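Local coordinates for protein N-terminal acetyltransferase B complex subunit MDM20 (Candida albicans, PDB 5K04) that probably serves as the non-catalytic, auxiliary subunit of the NatB complex, which acetylates the N termini of proteins, at residues Asn348-Trp353 and Ile380-Asp385; Leu144-Tyr149 and Lys173-Gly178. All blocks are in the same frame, centred on the assembly; numbering follows the deposited sequence.

In the fold
Followed from the N terminus, the chain makes contact 2 first: helix 143-157 runs out, the chain turns, and helix 162-177 comes back beside it, so the contact closes a short helical hairpin. That loop is complete before contact 1 begins, and the two stand in series without nesting or crossing. Contact 1 closes a comparable span further on, where the linker between helices 337-346 and 353-358 meets the C-terminal part of helix 372-383. From centre to centre, contact 1 and contact 2 are about 59 Å apart, and they lie on opposite sides of the chain's centre. With only 23 and 26 residues between their segments, both are local ties in a largely helical subunit without strands.

Contact 1 (Asn348-Trp353 and Ile380-Asp385); sequences NQTDNW and IVSDLD
The methyl group of Thr350 points at the hydroxyl of Ser382, and this small meeting forms one of the two places where 348-353 touches 380-385. CG2 of Thr350 comes within 3.3 Å of OG of Ser382, a van der Waals contact between a methyl and an oxygen, while the threonine hydroxyl plays no part in it. The torsion of Thr350 explains the choice: OG1 is placed between the backbone N and the carbonyl carbon (chi1 52°), which swings CG2 beside the backbone N and out toward the helix. The polar need of Ser382 OG is met within its own helix, by a hydrogen bond to Arg378 O.

The second touch is looser and apolar. Trp353 reaches across with the far corner of its six-membered ring, CH2 lying 4.2 Å from CG1 of Ile380, and the aliphatic branch approaches the ring obliquely. No hydrogen bond spans the two segments; the linker's polar groups are held by bonds within it and to residues beyond, Asn352 OD1 to Arg344 among them. Asn352 ND2 donates to Gln349 O at 2.9 Å, approaching from above the carbonyl plane, 38° out of it, although the acceptor oxygen lies close to the plane of the asparagine amide. Gln349 NE2 in turn binds Asp351 O at 3.1 Å, and these two bonds tie both side chains to the linker's own backbone.

Just before these residues, Asn348, with positive phi, is the C-prime residue of the Schellman motif that ends helix 337-346; Asn352 holds the N-cap position of helix 353-358, though its side chain makes no capping bond. Thr379 of helix 372-383 binds Thr350 O, adding a polar tie to the linker, and Ile380 also packs against Asn394 and Leu398 of helix 388-404.

Contact 2 (Leu144-Tyr149 and Lys173-Gly178); sequences LHTLWY and KKLMEG
Leu175 projects toward helix 143-157 and overlaps the ring of Tyr149, the two side chains crossing at about a right angle. Its CD1 methyl sits 3.6 Å from Tyr149 CD2 and approaches the ring obliquely. The other methyl, CD2 of Leu175, lies 3.9 Å from CG2 of Thr146 and also stays near the tyrosine ring, so the leucine end sits between two residues almost a turn apart on the facing helix. For Thr146 it is the torsion that sorts the groups: with CG2 anti to the backbone N, the methyl faces the leucine, and OG1 (chi1 -56°) stays beside the backbone N, where it bonds to Asn137 OD1 and Ser142 O.

The segments belong to consecutive helices, 143-157 and 162-177, packed as an antiparallel hairpin. Their local axes approach to 9.4 Å with an angle of 160° between their directions. Such helical pairs are the repeating element of TPR-like solenoids, and the arrangement is consistent with the TPR clan to which the family of this subunit belongs.

Along a second line of contact, Met176 and Leu147 meet at about a right angle. The methionine chain bends at both chi2 and chi3, folding its end back so that the terminal CE lies 3.5 Å from Leu147 CD2 and SD is only slightly farther, at 3.6 Å. Both residues are buried, and the meeting is one of apolar side chains. The next helix, 185-192, closes over it: Val190 and Tyr191 touch Met176, and Glu187 touches Leu147. Beside Leu175, Phe153, about one turn on from Tyr149, meets both the leucine and the tyrosine ring, the planes of the two rings being inclined at about 50°.

Contact 1 (Asn348-Trp353 and Ile380-Asp385)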
# COMPACT_ATOMS: atom_id res chain seq x y z
N ASN A 348 -15.43 -0.20 -28.92
CA ASN A 348 -15.88 0.51 -27.72
C ASN A 348 -17.40 0.63 -27.65
O ASN A 348 -17.97 1.73 -27.65
CB ASN A 348 -15.23 1.88 -27.62
CG ASN A 348 -15.47 2.53 -26.27
OD1 ASN A 348 -15.78 1.84 -25.29
ND2 ASN A 348 -15.36 3.85 -26.21
N GLN A 349 -18.06 -0.52 -27.58
CA GLN A 349 -19.51 -0.55 -27.43
C GLN A 349 -19.87 -0.68 -25.96
O GLN A 349 -19.35 -1.56 -25.27
CB GLN A 349 -20.14 -1.69 -28.23
CG GLN A 349 -21.66 -1.59 -28.28
CD GLN A 349 -22.25 -2.52 -29.30
OE1 GLN A 349 -21.65 -2.78 -30.34
NE2 GLN A 349 -23.43 -3.04 -29.01
N THR A 350 -20.77 0.19 -25.50
CA THR A 350 -21.17 0.23 -24.10
C THR A 350 -22.55 -0.36 -23.85
O THR A 350 -22.93 -0.51 -22.68
CB THR A 350 -21.17 1.68 -23.59
OG1 THR A 350 -21.93 2.48 -24.49
CG2 THR A 350 -19.74 2.20 -23.48
N ASP A 351 -23.31 -0.68 -24.89
CA ASP A 351 -24.64 -1.29 -24.74
C ASP A 351 -24.50 -2.79 -24.94
O ASP A 351 -24.52 -3.28 -26.08
CB ASP A 351 -25.65 -0.67 -25.71
CG ASP A 351 -26.05 0.74 -25.31
OD1 ASP A 351 -25.70 1.18 -24.19
OD2 ASP A 351 -26.72 1.41 -26.12
N ASN A 352 -24.38 -3.53 -23.84
CA ASN A 352 -23.96 -4.92 -23.89
C ASN A 352 -24.88 -5.88 -23.13
O ASN A 352 -24.50 -7.03 -22.90
CB ASN A 352 -22.52 -5.04 -23.36
CG ASN A 352 -21.52 -4.26 -24.21
OD1 ASN A 352 -21.46 -4.42 -25.43
ND2 ASN A 352 -20.73 -3.40 -23.56
N TRP A 353 -26.08 -5.44 -22.74
CA TRP A 353 -27.02 -6.35 -22.09
C TRP A 353 -27.41 -7.51 -22.99
O TRP A 353 -27.72 -8.60 -22.50
CB TRP A 353 -28.27 -5.59 -21.63
CG TRP A 353 -27.95 -4.56 -20.60
CD1 TRP A 353 -28.12 -3.20 -20.71
CD2 TRP A 353 -27.39 -4.79 -19.30
NE1 TRP A 353 -27.68 -2.58 -19.57
CE2 TRP A 353 -27.23 -3.53 -18.68
CE3 TRP A 353 -27.00 -5.93 -18.60
CZ2 TRP A 353 -26.72 -3.38 -17.39
CZ3 TRP A 353 -26.48 -5.78 -17.31
CH2 TRP A 353 -26.35 -4.51 -16.73
N ILE A 380 -22.38 -0.44 -17.00
CA ILE A 380 -22.84 0.20 -15.78
C ILE A 380 -22.07 1.49 -15.53
O ILE A 380 -22.66 2.53 -15.22
CB ILE A 380 -22.73 -0.78 -14.60
CG1 ILE A 380 -23.86 -1.81 -14.68
CG2 ILE A 380 -22.81 -0.05 -13.28
CD1 ILE A 380 -23.74 -2.96 -13.67
N VAL A 381 -20.75 1.46 -15.72
CA VAL A 381 -19.94 2.63 -15.43
C VAL A 381 -20.31 3.78 -16.36
O VAL A 381 -20.43 4.94 -15.93
CB VAL A 381 -18.44 2.29 -15.52
CG1 VAL A 381 -17.62 3.54 -15.35
CG2 VAL A 381 -18.08 1.27 -14.45
N SER A 382 -20.53 3.48 -17.65
CA SER A 382 -20.92 4.50 -18.62
C SER A 382 -22.27 5.11 -18.28
O SER A 382 -22.54 6.26 -18.66
CB SER A 382 -20.97 3.91 -20.02
OG SER A 382 -19.69 3.47 -20.41
N ASP A 383 -23.13 4.37 -17.58
CA ASP A 383 -24.47 4.84 -17.26
C ASP A 383 -24.51 5.71 -16.00
O ASP A 383 -25.52 6.38 -15.76
CB ASP A 383 -25.41 3.65 -17.09
CG ASP A 383 -26.84 4.04 -16.81
OD1 ASP A 383 -27.42 4.79 -17.63
OD2 ASP A 383 -27.40 3.57 -15.80
N LEU A 384 -23.44 5.72 -15.19
CA LEU A 384 -23.46 6.41 -13.90
C LEU A 384 -23.50 7.92 -14.10
O LEU A 384 -22.68 8.48 -14.83
CB LEU A 384 -22.23 6.02 -13.09
CG LEU A 384 -22.20 4.58 -12.58
CD1 LEU A 384 -20.85 4.28 -11.97
CD2 LEU A 384 -23.33 4.30 -11.58
N ASP A 385 -24.48 8.57 -13.47
CA ASP A 385 -24.66 10.01 -13.63
C ASP A 385 -24.73 10.77 -12.31
O ASP A 385 -24.98 11.98 -12.33
CB ASP A 385 -25.90 10.29 -14.49
CG ASP A 385 -27.24 9.94 -13.80
OD1 ASP A 385 -27.28 9.74 -12.56
OD2 ASP A 385 -28.27 9.88 -14.50

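Contact 2 (Leu144-Tyr149 and Lys173-Gly178)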
# COMPACT_ATOMS: atom_id res chain seq x y z
N LEU A 144 31.04 -7.70 5.30
CA LEU A 144 29.64 -7.29 5.36
C LEU A 144 29.51 -5.80 5.68
O LEU A 144 28.75 -5.08 5.03
CB LEU A 144 28.90 -8.12 6.41
CG LEU A 144 27.40 -7.80 6.54
CD1 LEU A 144 26.70 -7.98 5.21
CD2 LEU A 144 26.72 -8.63 7.60
N HIS A 145 30.27 -5.33 6.69
CA HIS A 145 30.19 -3.93 7.11
C HIS A 145 30.71 -2.99 6.03
O HIS A 145 30.20 -1.88 5.89
CB HIS A 145 30.97 -3.73 8.41
CG HIS A 145 30.36 -4.44 9.57
ND1 HIS A 145 31.01 -4.62 10.77
CD2 HIS A 145 29.15 -5.04 9.71
CE1 HIS A 145 30.23 -5.31 11.59
NE2 HIS A 145 29.10 -5.57 10.97
N THR A 146 31.72 -3.42 5.27
CA THR A 146 32.17 -2.61 4.15
C THR A 146 31.07 -2.47 3.10
O THR A 146 30.86 -1.39 2.53
CB THR A 146 33.44 -3.22 3.55
OG1 THR A 146 34.43 -3.33 4.59
CG2 THR A 146 33.98 -2.34 2.43
N LEU A 147 30.33 -3.56 2.87
CA LEU A 147 29.22 -3.53 1.94
C LEU A 147 28.13 -2.59 2.42
O LEU A 147 27.58 -1.81 1.63
CB LEU A 147 28.67 -4.95 1.75
CG LEU A 147 29.60 -5.89 0.99
CD1 LEU A 147 29.34 -7.36 1.29
CD2 LEU A 147 29.41 -5.63 -0.50
N TRP A 148 27.78 -2.67 3.71
CA TRP A 148 26.83 -1.75 4.33
C TRP A 148 27.20 -0.30 4.02
O TRP A 148 26.40 0.48 3.49
CB TRP A 148 26.82 -1.96 5.84
CG TRP A 148 26.14 -3.22 6.29
CD1 TRP A 148 25.67 -4.23 5.49
CD2 TRP A 148 25.83 -3.61 7.65
NE1 TRP A 148 25.09 -5.22 6.27
CE2 TRP A 148 25.17 -4.86 7.59
CE3 TRP A 148 26.04 -3.01 8.90
CZ2 TRP A 148 24.74 -5.53 8.74
CZ3 TRP A 148 25.61 -3.68 10.04
CH2 TRP A 148 24.97 -4.93 9.95
N TYR A 149 28.44 0.05 4.36
CA TYR A 149 28.94 1.41 4.19
C TYR A 149 28.83 1.84 2.73
O TYR A 149 28.33 2.93 2.43
CB TYR A 149 30.38 1.44 4.70
CG TYR A 149 30.99 2.80 4.83
CD1 TYR A 149 30.21 3.92 5.09
CD2 TYR A 149 32.38 2.96 4.70
CE1 TYR A 149 30.78 5.18 5.23
CE2 TYR A 149 32.96 4.23 4.84
CZ TYR A 149 32.16 5.33 5.10
OH TYR A 149 32.71 6.59 5.23
N LYS A 173 32.33 3.29 -4.89
CA LYS A 173 33.03 2.51 -5.90
C LYS A 173 34.33 1.94 -5.35
O LYS A 173 34.63 0.76 -5.53
CB LYS A 173 33.31 3.38 -7.13
CG LYS A 173 33.89 2.63 -8.30
CD LYS A 173 34.64 3.53 -9.26
CE LYS A 173 33.77 4.10 -10.35
NZ LYS A 173 34.60 4.78 -11.38
N LYS A 174 35.09 2.77 -4.65
CA LYS A 174 36.40 2.37 -4.15
C LYS A 174 36.28 1.35 -3.02
O LYS A 174 37.11 0.44 -2.91
CB LYS A 174 37.16 3.62 -3.71
CG LYS A 174 38.38 3.40 -2.85
CD LYS A 174 38.91 4.74 -2.36
CE LYS A 174 37.80 5.58 -1.71
NZ LYS A 174 38.23 6.98 -1.41
N LEU A 175 35.26 1.48 -2.17
CA LEU A 175 35.00 0.47 -1.15
C LEU A 175 34.70 -0.88 -1.77
O LEU A 175 35.17 -1.92 -1.28
CB LEU A 175 33.81 0.90 -0.28
CG LEU A 175 34.07 2.01 0.72
CD1 LEU A 175 32.77 2.59 1.18
CD2 LEU A 175 34.88 1.46 1.89
N MET A 176 33.88 -0.89 -2.83
CA MET A 176 33.53 -2.14 -3.50
C MET A 176 34.73 -2.73 -4.24
O MET A 176 34.96 -3.95 -4.18
CB MET A 176 32.34 -1.92 -4.45
CG MET A 176 30.97 -1.67 -3.70
SD MET A 176 30.63 -2.81 -2.40
CE MET A 176 30.75 -4.25 -3.42
N GLU A 177 35.51 -1.89 -4.91
CA GLU A 177 36.72 -2.38 -5.57
C GLU A 177 37.64 -3.06 -4.57
O GLU A 177 38.27 -4.07 -4.91
CB GLU A 177 37.40 -1.22 -6.33
CG GLU A 177 36.60 -0.78 -7.60
CD GLU A 177 37.02 0.54 -8.26
OE1 GLU A 177 37.87 1.28 -7.70
OE2 GLU A 177 36.49 0.84 -9.36
N GLY A 178 37.66 -2.59 -3.32
CA GLY A 178 38.47 -3.21 -2.26
C GLY A 178 38.06 -4.63 -1.90
O GLY A 178 38.84 -5.34 -1.26